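Endo-1,3-beta-glucanase, family GH16 (Zobellia galactanivorans, PDB 4CRQ) probably hydrolyses internal beta-1,3-glucosidic bonds of laminarin, this chain being the calcium-binding GH16 catalytic module of a longer modular enzyme. Local coordinates at residues E10-G24 with Q36-L50. The protein carries 1 engineered substitution. Sequence-based numbering, arbitrary orientation.
Sequences EFDDGIGPDWVFETG and QYYRRENAAVENGNL. With CA (calcium ion), chain C.
Phe-11 lies with one ring face against Leu-50, whose CB sits 3.6 Å from the ring centroid, almost on the ring normal. Leu-50 CG is anti to its backbone N (chi1 169°), and its CD1 branch reaches Ile-15 CD1 at 3.6 Å. Val-45 comes in beside them: its CG2 touches Ile-15 CG1, the two side chains running in opposite directions. Ala-43 CB touches both Ile-15 CD1 and Phe-21 CE2, which lie side by side against it. Further along, Phe-21 carries Arg-40 on one face. The arginine CD stands over the ring centre, and the guanidinium lies nearly flat on the ring, planes 11° apart, as a cation-pi stack with CZ 4.0 Å from the Phe-21 centroid. The bend at chi2 (66°) folds the Arg-40 chain back over the ring, and NH1 makes a weak bond to Ala-43 O. A serine in place of Phe-21 would probably leave the guanidinium without its stacking surface and open a gap beside Ala-43. At one end of the contact, Gly-24 CA packs over the Tyr-37 ring face. Gly-24 and Tyr-38 pair antiparallel through two backbone bonds, Gly-24 N to Tyr-38 O (2.8 Å) and Tyr-38 N to Gly-24 O (3.0 Å). At the other end, calcium joins the segments: Glu-10 O and Gly-48 O each bind it at 2.3 Å. Three waters and Asp-225 also bind the ion. A water bridges the segments, accepting from Gly-48 N and donating to Asp-12 O. Gly-48 lies in the type I' turn of the hairpin formed by strands 43-46 and 49-59. In this GH16 beta-sandwich, strands 20-22 and 36-38 both pair with strand 62-70, whose Met-69 touches Phe-21 and Leu-50. Strand 220-231 runs beside strand 49-59 and brings Asp-225 to the calcium.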
ATOM      1  N   GLU A  10       9.667   9.066  -9.939  1.00 20.25           N
ATOM      2  CA  GLU A  10      10.056   8.159 -11.038  1.00 19.13           C
ATOM      3  C   GLU A  10      11.216   7.225 -10.653  1.00 19.03           C
ATOM      4  O   GLU A  10      11.554   6.331 -11.433  1.00 20.07           O
ATOM      5  CB  GLU A  10      10.471   8.970 -12.280  1.00 21.35           C
ATOM      6  CG  GLU A  10       9.371   9.887 -12.811  1.00 24.22           C
ATOM      7  CD  GLU A  10       8.121   9.148 -13.276  1.00 23.58           C
ATOM      8  OE1 GLU A  10       8.266   8.125 -13.992  1.00 25.09           O
ATOM      9  OE2 GLU A  10       6.998   9.591 -12.946  1.00 25.77           O
ATOM     10  N   PHE A  11      11.830   7.444  -9.480  1.00 19.26           N
ATOM     11  CA  PHE A  11      12.963   6.617  -9.020  1.00 20.57           C
ATOM     12  C   PHE A  11      14.091   6.514 -10.069  1.00 21.82           C
ATOM     13  O   PHE A  11      14.666   5.436 -10.253  1.00 24.53           O
ATOM     14  CB  PHE A  11      12.441   5.218  -8.560  1.00 20.55           C
ATOM     15  CG  PHE A  11      11.395   5.302  -7.477  1.00 19.63           C
ATOM     16  CD1 PHE A  11      11.731   5.762  -6.197  1.00 21.60           C
ATOM     17  CD2 PHE A  11      10.068   4.951  -7.748  1.00 18.13           C
ATOM     18  CE1 PHE A  11      10.760   5.852  -5.202  1.00 22.50           C
ATOM     19  CE2 PHE A  11       9.074   5.017  -6.745  1.00 19.36           C
ATOM     20  CZ  PHE A  11       9.435   5.490  -5.471  1.00 19.74           C
ATOM     21  N   ASP A  12      14.409   7.627 -10.760  1.00 23.95           N
ATOM     22  CA  ASP A  12      15.429   7.563 -11.825  1.00 30.39           C
ATOM     23  C   ASP A  12      16.770   7.013 -11.350  1.00 33.80           C
ATOM     24  O   ASP A  12      17.294   6.058 -11.937  1.00 41.11           O
ATOM     25  CB  ASP A  12      15.637   8.921 -12.509  1.00 36.33           C
ATOM     26  CG  ASP A  12      14.426   9.390 -13.299  1.00 41.91           C
ATOM     27  OD1 ASP A  12      13.570   8.586 -13.728  1.00 37.75           O
ATOM     28  OD2 ASP A  12      14.338  10.617 -13.509  1.00 43.76           O
ATOM     29  N   ASP A  13      17.302   7.603 -10.281  1.00 39.21           N
ATOM     30  CA  ASP A  13      18.637   7.240  -9.750  1.00 40.10           C
ATOM     31  C   ASP A  13      18.680   7.084  -8.241  1.00 39.38           C
ATOM     32  O   ASP A  13      19.631   6.482  -7.696  1.00 47.13           O
ATOM     33  CB  ASP A  13      19.670   8.282 -10.204  1.00 44.47           C
ATOM     34  CG  ASP A  13      19.945   8.239 -11.709  1.00 58.52           C
ATOM     35  OD1 ASP A  13      20.461   7.206 -12.204  1.00 61.39           O
ATOM     36  OD2 ASP A  13      19.653   9.248 -12.399  1.00 59.03           O
ATOM     37  N   GLY A  14      17.661   7.633  -7.578  1.00 33.26           N
ATOM     38  CA  GLY A  14      17.509   7.511  -6.146  1.00 31.22           C
ATOM     39  C   GLY A  14      16.070   7.687  -5.726  1.00 26.79           C
ATOM     40  O   GLY A  14      15.162   7.899  -6.566  1.00 27.89           O
ATOM     41  N   ILE A  15      15.863   7.585  -4.418  1.00 27.01           N
ATOM     42  CA  ILE A  15      14.537   7.722  -3.821  1.00 25.21           C
ATOM     43  C   ILE A  15      14.311   9.221  -3.678  1.00 24.09           C
ATOM     44  O   ILE A  15      15.232   9.953  -3.226  1.00 29.69           O
ATOM     45  CB  ILE A  15      14.407   6.918  -2.500  1.00 26.10           C
ATOM     46  CG1 ILE A  15      14.599   5.411  -2.817  1.00 26.16           C
ATOM     47  CG2 ILE A  15      13.067   7.204  -1.812  1.00 26.28           C
ATOM     48  CD1 ILE A  15      14.534   4.415  -1.668  1.00 26.04           C
ATOM     49  N   GLY A  16      13.124   9.689  -4.061  1.00 26.36           N
ATOM     50  CA  GLY A  16      12.825  11.133  -4.013  1.00 25.45           C
ATOM     51  C   GLY A  16      12.707  11.701  -2.603  1.00 24.80           C
ATOM     52  O   GLY A  16      12.715  10.941  -1.634  1.00 26.51           O
ATOM     53  N   PRO A  17      12.567  13.040  -2.491  1.00 25.01           N
ATOM     54  CA  PRO A  17      12.614  13.749  -1.191  1.00 26.72           C
ATOM     55  C   PRO A  17      11.353  13.606  -0.307  1.00 20.46           C
ATOM     56  O   PRO A  17      11.384  14.089   0.860  1.00 27.35           O
ATOM     57  CB  PRO A  17      12.836  15.216  -1.608  1.00 30.84           C
ATOM     58  CG  PRO A  17      12.192  15.309  -2.943  1.00 30.30           C
ATOM     59  CD  PRO A  17      12.380  13.973  -3.623  1.00 26.28           C
ATOM     60  N   ASP A  18      10.292  12.974  -0.832  1.00 22.03           N
ATOM     61  CA  ASP A  18       8.995  12.954  -0.104  1.00 21.61           C
ATOM     62  C   ASP A  18       8.697  11.689   0.688  1.00 22.35           C
ATOM     63  O   ASP A  18       7.598  11.520   1.187  1.00 26.66           O
ATOM     64  CB  ASP A  18       7.853  13.332  -1.069  1.00 22.76           C
ATOM     65  CG  ASP A  18       8.043  14.710  -1.632  1.00 24.79           C
ATOM     66  OD1 ASP A  18       8.234  15.641  -0.822  1.00 29.16           O
ATOM     67  OD2 ASP A  18       8.022  14.871  -2.870  1.00 24.80           O
ATOM     68  N   TRP A  19       9.698  10.826   0.816  1.00 21.32           N
ATOM     69  CA  TRP A  19       9.531   9.582   1.561  1.00 20.47           C
ATOM     70  C   TRP A  19      10.235   9.534   2.888  1.00 19.94           C
ATOM     71  O   TRP A  19      11.383   9.969   3.015  1.00 25.90           O
ATOM     72  CB  TRP A  19      10.029   8.420   0.715  1.00 21.49           C
ATOM     73  CG  TRP A  19       9.305   8.264  -0.598  1.00 18.89           C
ATOM     74  CD1 TRP A  19       9.707   8.729  -1.848  1.00 22.06           C
ATOM     75  CD2 TRP A  19       8.018   7.575  -0.838  1.00 20.57           C
ATOM     76  NE1 TRP A  19       8.789   8.383  -2.816  1.00 23.13           N
ATOM     77  CE2 TRP A  19       7.753   7.697  -2.280  1.00 20.98           C
ATOM     78  CE3 TRP A  19       7.088   6.888  -0.028  1.00 19.91           C
ATOM     79  CZ2 TRP A  19       6.605   7.148  -2.874  1.00 20.57           C
ATOM     80  CZ3 TRP A  19       5.938   6.348  -0.636  1.00 19.93           C
ATOM     81  CH2 TRP A  19       5.706   6.475  -2.031  1.00 21.07           C
ATOM     82  N   VAL A  20       9.525   8.986   3.871  1.00 20.86           N
ATOM     83  CA  VAL A  20       9.996   8.711   5.233  1.00 25.71           C
ATOM     84  C   VAL A  20      10.013   7.200   5.367  1.00 23.89           C
ATOM     85  O   VAL A  20       9.054   6.516   4.941  1.00 23.99           O
ATOM     86  CB  VAL A  20       9.039   9.347   6.281  1.00 28.30           C
ATOM     87  CG1 VAL A  20       9.353   8.921   7.716  1.00 29.10           C
ATOM     88  CG2 VAL A  20       9.065  10.864   6.145  1.00 32.50           C
ATOM     89  N   PHE A  21      11.069   6.665   5.966  1.00 21.86           N
ATOM     90  CA  PHE A  21      11.222   5.212   6.142  1.00 23.32           C
ATOM     91  C   PHE A  21      10.855   4.834   7.554  1.00 25.67           C
ATOM     92  O   PHE A  21      11.274   5.491   8.501  1.00 30.76           O
ATOM     93  CB  PHE A  21      12.657   4.807   5.809  1.00 25.30           C
ATOM     94  CG  PHE A  21      13.005   5.092   4.381  1.00 28.24           C
ATOM     95  CD1 PHE A  21      13.474   6.370   4.003  1.00 30.34           C
ATOM     96  CD2 PHE A  21      12.843   4.107   3.393  1.00 31.52           C
ATOM     97  CE1 PHE A  21      13.782   6.660   2.672  1.00 32.97           C
ATOM     98  CE2 PHE A  21      13.157   4.398   2.052  1.00 34.17           C
ATOM     99  CZ  PHE A  21      13.622   5.671   1.694  1.00 32.61           C
ATOM    100  N   GLU A  22      10.066   3.776   7.684  1.00 23.07           N
ATOM    101  CA  GLU A  22       9.695   3.238   9.001  1.00 23.89           C
ATOM    102  C   GLU A  22      10.633   2.093   9.349  1.00 21.99           C
ATOM    103  O   GLU A  22      11.196   1.449   8.455  1.00 25.16           O
ATOM    104  CB  GLU A  22       8.222   2.844   9.023  1.00 27.63           C
ATOM    105  CG  GLU A  22       7.356   4.097   8.975  1.00 29.91           C
ATOM    106  CD  GLU A  22       5.893   3.799   8.974  1.00 28.64           C
ATOM    107  OE1 GLU A  22       5.392   3.290   7.969  1.00 35.31           O
ATOM    108  OE2 GLU A  22       5.249   4.106  10.006  1.00 34.54           O
ATOM    109  N   THR A  23      10.818   1.841  10.643  1.00 24.97           N
ATOM    110  CA  THR A  23      11.706   0.781  11.071  1.00 23.35           C
ATOM    111  C   THR A  23      11.028  -0.037  12.151  1.00 25.79           C
ATOM    112  O   THR A  23      10.096   0.474  12.825  1.00 25.52           O
ATOM    113  CB  THR A  23      13.062   1.336  11.619  1.00 24.51           C
ATOM    114  OG1 THR A  23      12.792   2.097  12.798  1.00 30.22           O
ATOM    115  CG2 THR A  23      13.798   2.243  10.669  1.00 23.01           C
ATOM    116  N   GLY A  24      11.500  -1.273  12.339  1.00 23.50           N
ATOM    117  CA  GLY A  24      11.010  -2.135  13.417  1.00 24.29           C
ATOM    118  C   GLY A  24       9.723  -2.849  13.124  1.00 20.69           C
ATOM    119  O   GLY A  24       9.300  -3.045  11.950  1.00 22.86           O
ATOM    120  N   GLN A  36       8.140  -9.388   9.911  1.00 23.16           N
ATOM    121  CA  GLN A  36       9.349  -8.629   9.489  1.00 21.41           C
ATOM    122  C   GLN A  36       9.699  -7.438  10.391  1.00 20.89           C
ATOM    123  O   GLN A  36       8.821  -6.809  11.021  1.00 23.75           O
ATOM    124  CB  GLN A  36       9.250  -8.082   8.038  1.00 20.73           C
ATOM    125  CG  GLN A  36       8.386  -6.824   7.882  1.00 19.47           C
ATOM    126  CD  GLN A  36       6.923  -7.004   8.251  1.00 20.51           C
ATOM    127  OE1 GLN A  36       6.351  -8.082   8.050  1.00 21.30           O
ATOM    128  NE2 GLN A  36       6.303  -5.946   8.798  1.00 21.44           N
ATOM    129  N   TYR A  37      10.990  -7.144  10.426  1.00 21.95           N
ATOM    130  CA  TYR A  37      11.496  -5.944  11.047  1.00 21.64           C
ATOM    131  C   TYR A  37      11.876  -4.967   9.894  1.00 20.10           C
ATOM    132  O   TYR A  37      12.765  -5.298   9.098  1.00 21.28           O
ATOM    133  CB  TYR A  37      12.704  -6.280  11.919  1.00 22.10           C
ATOM    134  CG  TYR A  37      13.275  -5.154  12.766  1.00 22.69           C
ATOM    135  CD1 TYR A  37      13.951  -4.034  12.188  1.00 22.87           C
ATOM    136  CD2 TYR A  37      13.177  -5.207  14.166  1.00 26.37           C
ATOM    137  CE1 TYR A  37      14.480  -3.005  12.985  1.00 22.34           C
ATOM    138  CE2 TYR A  37      13.707  -4.179  14.962  1.00 25.47           C
ATOM    139  CZ  TYR A  37      14.359  -3.097  14.375  1.00 24.48           C
ATOM    140  OH  TYR A  37      14.860  -2.116  15.180  1.00 27.44           O
ATOM    141  N   TYR A  38      11.208  -3.806   9.771  1.00 18.31           N
ATOM    142  CA  TYR A  38      11.536  -2.884   8.690  1.00 19.84           C
ATOM    143  C   TYR A  38      12.839  -2.161   8.950  1.00 21.09           C
ATOM    144  O   TYR A  38      13.137  -1.773  10.075  1.00 21.10           O
ATOM    145  CB  TYR A  38      10.399  -1.908   8.535  1.00 19.86           C
ATOM    146  CG  TYR A  38       9.113  -2.481   7.918  1.00 20.29           C
ATOM    147  CD1 TYR A  38       9.153  -3.184   6.695  1.00 18.82           C
ATOM    148  CD2 TYR A  38       7.862  -2.294   8.540  1.00 19.03           C
ATOM    149  CE1 TYR A  38       7.999  -3.684   6.091  1.00 19.91           C
ATOM    150  CE2 TYR A  38       6.697  -2.795   7.964  1.00 20.59           C
ATOM    151  CZ  TYR A  38       6.773  -3.484   6.741  1.00 19.21           C
ATOM    152  OH  TYR A  38       5.647  -3.976   6.134  1.00 20.99           O
ATOM    153  N   ARG A  39      13.623  -2.002   7.885  1.00 19.17           N
ATOM    154  CA  ARG A  39      14.910  -1.230   7.922  1.00 19.04           C
ATOM    155  C   ARG A  39      15.062  -0.379   6.689  1.00 21.55           C
ATOM    156  O   ARG A  39      14.512  -0.698   5.618  1.00 21.58           O
ATOM    157  CB  ARG A  39      16.102  -2.193   8.036  1.00 18.91           C
ATOM    158  CG  ARG A  39      15.960  -3.195   9.218  1.00 20.00           C
ATOM    159  CD  ARG A  39      17.308  -3.826   9.559  1.00 22.86           C
ATOM    160  NE  ARG A  39      18.239  -2.818  10.099  1.00 30.61           N
ATOM    161  CZ  ARG A  39      19.573  -2.804   9.911  1.00 25.75           C
ATOM    162  NH1 ARG A  39      20.173  -3.753   9.172  1.00 35.16           N
ATOM    163  NH2 ARG A  39      20.320  -1.851  10.463  1.00 31.75           N
ATOM    164  N   ARG A  40      15.827   0.699   6.830  1.00 21.40           N
ATOM    165  CA  ARG A  40      16.114   1.581   5.715  1.00 19.87           C
ATOM    166  C   ARG A  40      16.881   0.815   4.617  1.00 20.25           C
ATOM    167  O   ARG A  40      16.618   1.037   3.419  1.00 20.80           O
ATOM    168  CB  ARG A  40      16.938   2.797   6.177  1.00 19.85           C
ATOM    169  CG  ARG A  40      17.475   3.688   5.061  1.00 21.25           C
ATOM    170  CD  ARG A  40      16.343   4.380   4.314  1.00 21.85           C
ATOM    171  NE  ARG A  40      16.795   5.222   3.200  1.00 21.91           N
ATOM    172  CZ  ARG A  40      17.065   4.763   1.975  1.00 23.49           C
ATOM    173  NH1 ARG A  40      16.962   3.457   1.645  1.00 24.56           N
ATOM    174  NH2 ARG A  40      17.455   5.639   1.053  1.00 24.66           N
ATOM    175  N   GLU A  41      17.795  -0.078   5.029  1.00 22.54           N
ATOM    176  CA  GLU A  41      18.701  -0.825   4.132  1.00 23.54           C
ATOM    177  C   GLU A  41      17.967  -1.623   3.063  1.00 20.94           C
ATOM    178  O   GLU A  41      18.509  -1.891   1.975  1.00 24.21           O
ATOM    179  CB  GLU A  41      19.588  -1.789   4.952  1.00 29.42           C
ATOM    180  CG  GLU A  41      20.765  -2.386   4.178  1.00 39.06           C
ATOM    181  CD  GLU A  41      21.700  -3.221   5.042  1.00 53.44           C
ATOM    182  OE1 GLU A  41      21.284  -4.210   5.650  1.00 58.12           O
ATOM    183  OE2 GLU A  41      22.892  -2.880   5.105  1.00 74.13           O
ATOM    184  N   ASN A  42      16.729  -2.002   3.378  1.00 20.45           N
ATOM    185  CA  ASN A  42      15.972  -2.850   2.481  1.00 19.43           C
ATOM    186  C   ASN A  42      15.264  -2.147   1.328  1.00 18.79           C
ATOM    187  O   ASN A  42      14.558  -2.820   0.531  1.00 20.29           O
ATOM    188  CB  ASN A  42      14.942  -3.648   3.270  1.00 18.16           C
ATOM    189  CG  ASN A  42      15.571  -4.640   4.232  1.00 22.57           C
ATOM    190  OD1 ASN A  42      16.212  -4.254   5.221  1.00 23.37           O
ATOM    191  ND2 ASN A  42      15.395  -5.907   3.960  1.00 20.34           N
ATOM    192  N   ALA A  43      15.392  -0.823   1.241  1.00 20.29           N
ATOM    193  CA  ALA A  43      14.871  -0.046   0.106  1.00 19.24           C
ATOM    194  C   ALA A  43      16.040   0.532  -0.657  1.00 20.07           C
ATOM    195  O   ALA A  43      16.949   1.100  -0.035  1.00 21.67           O
ATOM    196  CB  ALA A  43      13.931   1.053   0.583  1.00 22.25           C
ATOM    197  N   ALA A  44      16.033   0.398  -1.987  1.00 21.06           N
ATOM    198  CA  ALA A  44      17.116   0.911  -2.839  1.00 21.97           C
ATOM    199  C   ALA A  44      16.555   1.227  -4.206  1.00 21.95           C
ATOM    200  O   ALA A  44      15.404   0.935  -4.462  1.00 21.98           O
ATOM    201  CB  ALA A  44      18.253  -0.111  -2.943  1.00 24.69           C
ATOM    202  N   VAL A  45      17.338   1.845  -5.085  1.00 21.60           N
ATOM    203  CA  VAL A  45      16.905   2.068  -6.462  1.00 23.57           C
ATOM    204  C   VAL A  45      17.877   1.323  -7.363  1.00 26.34           C
ATOM    205  O   VAL A  45      19.100   1.393  -7.153  1.00 27.26           O
ATOM    206  CB  VAL A  45      16.803   3.576  -6.813  1.00 25.40           C
ATOM    207  CG1 VAL A  45      16.780   3.865  -8.322  1.00 26.30           C
ATOM    208  CG2 VAL A  45      15.555   4.143  -6.172  1.00 26.93           C
ATOM    209  N   GLU A  46      17.319   0.614  -8.343  1.00 24.39           N
ATOM    210  CA  GLU A  46      18.095  -0.109  -9.355  1.00 28.00           C
ATOM    211  C   GLU A  46      17.390   0.049 -10.677  1.00 25.86           C
ATOM    212  O   GLU A  46      16.182  -0.211 -10.752  1.00 25.95           O
ATOM    213  CB  GLU A  46      18.210  -1.613  -9.057  1.00 33.29           C
ATOM    214  CG  GLU A  46      18.964  -2.032  -7.804  1.00 39.77           C
ATOM    215  CD  GLU A  46      19.101  -3.553  -7.699  1.00 52.46           C
ATOM    216  OE1 GLU A  46      19.844  -4.159  -8.507  1.00 59.67           O
ATOM    217  OE2 GLU A  46      18.475  -4.157  -6.810  1.00 53.39           O
ATOM    218  N   ASN A  47      18.127   0.472 -11.711  1.00 26.60           N
ATOM    219  CA  ASN A  47      17.588   0.561 -13.094  1.00 27.74           C
ATOM    220  C   ASN A  47      16.237   1.278 -13.188  1.00 27.69           C
ATOM    221  O   ASN A  47      15.290   0.777 -13.824  1.00 26.30           O
ATOM    222  CB  ASN A  47      17.513  -0.850 -13.731  1.00 32.69           C
ATOM    223  CG  ASN A  47      18.851  -1.570 -13.729  1.00 38.01           C
ATOM    224  OD1 ASN A  47      19.890  -0.991 -14.059  1.00 48.99           O
ATOM    225  ND2 ASN A  47      18.832  -2.838 -13.351  1.00 44.21           N
ATOM    226  N   GLY A  48      16.146   2.438 -12.539  1.00 24.04           N
ATOM    227  CA  GLY A  48      14.919   3.238 -12.575  1.00 22.65           C
ATOM    228  C   GLY A  48      13.744   2.723 -11.764  1.00 22.15           C
ATOM    229  O   GLY A  48      12.621   3.200 -11.953  1.00 22.58           O
ATOM    230  N   ASN A  49      13.976   1.768 -10.869  1.00 20.98           N
ATOM    231  CA  ASN A  49      12.920   1.267 -10.031  1.00 19.41           C
ATOM    232  C   ASN A  49      13.290   1.412  -8.568  1.00 19.00           C
ATOM    233  O   ASN A  49      14.474   1.186  -8.196  1.00 19.94           O
ATOM    234  CB  ASN A  49      12.705  -0.257 -10.230  1.00 21.40           C
ATOM    235  CG  ASN A  49      12.077  -0.609 -11.555  1.00 23.28           C
ATOM    236  OD1 ASN A  49      10.886  -0.822 -11.627  1.00 25.20           O
ATOM    237  ND2 ASN A  49      12.871  -0.657 -12.609  1.00 29.27           N
ATOM    238  N   LEU A  50      12.298   1.736  -7.744  1.00 18.90           N
ATOM    239  CA  LEU A  50      12.405   1.450  -6.318  1.00 18.16           C
ATOM    240  C   LEU A  50      12.375  -0.079  -6.150  1.00 17.50           C
ATOM    241  O   LEU A  50      11.536  -0.771  -6.742  1.00 20.21           O
ATOM    242  CB  LEU A  50      11.236   2.061  -5.538  1.00 19.25           C
ATOM    243  CG  LEU A  50      11.029   1.653  -4.069  1.00 19.50           C
ATOM    244  CD1 LEU A  50      12.191   2.190  -3.242  1.00 20.68           C
ATOM    245  CD2 LEU A  50       9.673   2.134  -3.559  1.00 20.11           C
TER
HETATM  246 CA    CA C 260      11.193   4.634 -12.983  1.00 24.23          CA
HETATM  247  O   HOH W   1       9.776   5.937 -14.303  1.00 25.42           O
HETATM  248  O   HOH W   2      18.628   3.699 -11.579  1.00 36.95           O
HETATM  249  O   HOH W   3      13.162   6.082 -13.811  1.00 33.29           O
HETATM  250  O   HOH W   4      12.322   3.926 -15.138  1.00 32.05           O